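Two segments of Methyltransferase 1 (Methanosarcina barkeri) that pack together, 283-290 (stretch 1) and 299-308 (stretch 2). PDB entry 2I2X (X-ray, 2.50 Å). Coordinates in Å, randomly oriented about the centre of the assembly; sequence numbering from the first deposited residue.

Stretch 1 (283-290) PMTMEGKT
Stretch 2, residues 299-308: MGNLVMQCCD

Stretch 1 runs extended from Pro 283 (phi/psi -75/154) through a strand at Thr 285 and Met 286 (-130/171), then changes course at Gly 288 (-159/-116) and Lys 289 (-52/-30). Stretch 2 is compact: around the 3-10 segment near Leu 302 and Val 303 (-66/-9), Met 304 N bonds to Asn 301 O at 3.0 Å and Gln 305 N to Leu 302 O at 3.0 Å, before the chain opens at Cys 307 (-69/158). The stretches run in opposite directions, Met 284 CA lying 5.3 Å from Asp 308 CA and Lys 289 CA 3.9 Å from Gly 300 CA.

Hydrogen bonds fasten both ends. Asp 308 N donates to Met 284 O (2.8 Å, 162°), while Met 284 N donates to Asp 308 OD2 (2.9 Å, 158°). Asp 308, with chi1 m, thus uses backbone and carboxylate together to pair with both the backbone N and the backbone O of Met 284. At the other end Lys 289 N donates to Gly 300 O (2.8 Å, 162°).

The glycines permit this close approach. An ideal CB on Gly 288 would fall 2.4 Å from Gly 300 O and 2.6 Å from Val 303 CG2, both clashes; one on Gly 300 would sit a tight 3.2 Å from Lys 289 CB.

Between the ends the side chains that meet are largely apolar, though they also pack against backbone carbonyls. The CA-to-CB bond of Met 286 points toward stretch 2, and its flexible side chain (m, m, m) places CG 3.5 Å from Cys 307 CB and CE 4.0 Å from Val 303 CG1. Compact Val 303 (chi1 m) also brings CG2 within 3.4 Å of Glu 287 O. Lys 289 (p, t, t, t) extends its aliphatic chain so that CE meets Met 304 CE at 3.5 Å; Met 304 reaches back through m, t, m although its CB points away.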

# COMPACT_ATOMS: atom_id res chain seq x y z
N PRO A 283 3.45 -25.00 10.29
CA PRO A 283 3.63 -23.62 9.95
C PRO A 283 2.35 -22.96 9.44
O PRO A 283 1.48 -23.65 8.88
CB PRO A 283 4.70 -23.68 8.84
CG PRO A 283 4.39 -24.92 8.16
CD PRO A 283 4.10 -25.87 9.29
N MET A 284 2.26 -21.63 9.61
CA MET A 284 1.06 -20.87 9.24
C MET A 284 1.42 -19.52 8.63
O MET A 284 2.34 -18.85 9.10
CB MET A 284 0.17 -20.64 10.45
CG MET A 284 -0.27 -21.90 11.18
SD MET A 284 -1.52 -22.87 10.28
CE MET A 284 -1.00 -24.53 10.72
N THR A 285 0.70 -19.12 7.59
CA THR A 285 0.73 -17.75 7.14
C THR A 285 -0.21 -16.88 7.97
O THR A 285 -1.27 -17.34 8.40
CB THR A 285 0.34 -17.68 5.68
OG1 THR A 285 1.16 -18.60 4.96
CG2 THR A 285 0.58 -16.30 5.14
N MET A 286 0.19 -15.62 8.18
CA MET A 286 -0.69 -14.65 8.85
C MET A 286 -0.76 -13.36 8.03
O MET A 286 0.01 -13.20 7.06
CB MET A 286 -0.21 -14.36 10.28
CG MET A 286 0.03 -15.61 11.13
SD MET A 286 -1.46 -16.54 11.63
CE MET A 286 -2.28 -15.43 12.81
N GLU A 287 -1.66 -12.46 8.41
CA GLU A 287 -1.80 -11.15 7.78
C GLU A 287 -2.27 -10.15 8.82
O GLU A 287 -3.11 -10.48 9.67
CB GLU A 287 -2.82 -11.19 6.65
CG GLU A 287 -4.23 -11.51 7.11
CD GLU A 287 -5.15 -11.84 5.95
OE1 GLU A 287 -4.71 -12.58 5.05
OE2 GLU A 287 -6.29 -11.35 5.91
N GLY A 288 -1.75 -8.93 8.75
CA GLY A 288 -2.14 -7.90 9.69
C GLY A 288 -1.84 -6.53 9.15
O GLY A 288 -2.37 -6.11 8.13
N LYS A 289 -0.94 -5.83 9.83
CA LYS A 289 -0.64 -4.45 9.48
C LYS A 289 -0.30 -4.21 8.00
O LYS A 289 -0.53 -3.11 7.50
CB LYS A 289 0.48 -3.91 10.38
CG LYS A 289 1.86 -4.38 10.01
CD LYS A 289 2.87 -3.51 10.69
CE LYS A 289 4.22 -4.18 10.84
NZ LYS A 289 5.07 -3.37 11.80
N THR A 290 0.27 -5.23 7.34
CA THR A 290 0.68 -5.14 5.95
C THR A 290 -0.32 -5.83 5.01
O THR A 290 0.01 -6.20 3.86
CB THR A 290 2.12 -5.62 5.74
OG1 THR A 290 2.96 -5.00 6.71
CG2 THR A 290 2.65 -5.21 4.33
N MET A 299 -5.43 -6.06 15.14
CA MET A 299 -4.27 -6.82 15.64
C MET A 299 -3.09 -6.82 14.67
O MET A 299 -2.47 -7.87 14.42
CB MET A 299 -4.67 -8.27 16.06
CG MET A 299 -5.41 -9.15 15.00
SD MET A 299 -7.10 -8.59 14.67
CE MET A 299 -7.93 -10.22 14.76
N GLY A 300 -2.74 -5.62 14.17
CA GLY A 300 -1.81 -5.46 13.06
C GLY A 300 -0.46 -6.11 13.28
O GLY A 300 0.09 -6.70 12.34
N ASN A 301 0.08 -5.99 14.51
CA ASN A 301 1.42 -6.47 14.85
C ASN A 301 1.35 -7.81 15.57
O ASN A 301 2.19 -8.68 15.38
CB ASN A 301 2.16 -5.49 15.76
CG ASN A 301 2.60 -4.21 15.05
OD1 ASN A 301 2.29 -3.10 15.50
ND2 ASN A 301 3.34 -4.34 13.97
N LEU A 302 0.34 -7.99 16.42
CA LEU A 302 0.26 -9.18 17.22
C LEU A 302 0.31 -10.46 16.38
O LEU A 302 0.95 -11.44 16.79
CB LEU A 302 -0.98 -9.14 18.08
CG LEU A 302 -1.32 -10.37 18.94
CD1 LEU A 302 -2.08 -9.94 20.14
CD2 LEU A 302 -2.08 -11.41 18.14
N VAL A 303 -0.33 -10.48 15.21
CA VAL A 303 -0.39 -11.69 14.39
C VAL A 303 0.97 -12.15 13.83
O VAL A 303 1.06 -13.25 13.26
CB VAL A 303 -1.38 -11.54 13.20
CG1 VAL A 303 -2.83 -11.60 13.69
CG2 VAL A 303 -1.11 -10.22 12.43
N MET A 304 2.01 -11.33 13.96
CA MET A 304 3.33 -11.69 13.43
C MET A 304 4.03 -12.59 14.45
O MET A 304 5.00 -13.31 14.11
CB MET A 304 4.23 -10.45 13.17
CG MET A 304 3.88 -9.59 11.94
SD MET A 304 4.99 -8.18 11.51
CE MET A 304 4.47 -7.10 12.80
N GLN A 305 3.52 -12.55 15.68
CA GLN A 305 4.19 -13.09 16.86
C GLN A 305 4.76 -14.49 16.61
O GLN A 305 5.81 -14.84 17.14
CB GLN A 305 3.20 -13.10 18.03
CG GLN A 305 2.07 -14.14 17.85
CD GLN A 305 0.87 -13.93 18.76
OE1 GLN A 305 0.98 -13.43 19.88
NE2 GLN A 305 -0.28 -14.36 18.29
N CYS A 306 4.04 -15.29 15.83
CA CYS A 306 4.46 -16.64 15.50
C CYS A 306 4.17 -17.01 14.06
O CYS A 306 4.05 -18.19 13.76
CB CYS A 306 3.80 -17.66 16.42
SG CYS A 306 4.10 -17.41 18.19
N CYS A 307 4.08 -16.06 13.15
CA CYS A 307 3.81 -16.41 11.76
C CYS A 307 5.00 -17.13 11.14
O CYS A 307 6.11 -16.99 11.59
CB CYS A 307 3.48 -15.17 10.94
SG CYS A 307 4.88 -14.03 10.75
N ASP A 308 4.75 -17.89 10.08
CA ASP A 308 5.82 -18.46 9.28
C ASP A 308 5.87 -17.76 7.94
O ASP A 308 6.97 -17.50 7.40
CB ASP A 308 5.65 -19.97 9.13
CG ASP A 308 5.67 -20.69 10.48
OD1 ASP A 308 6.78 -21.08 10.94
OD2 ASP A 308 4.59 -20.83 11.12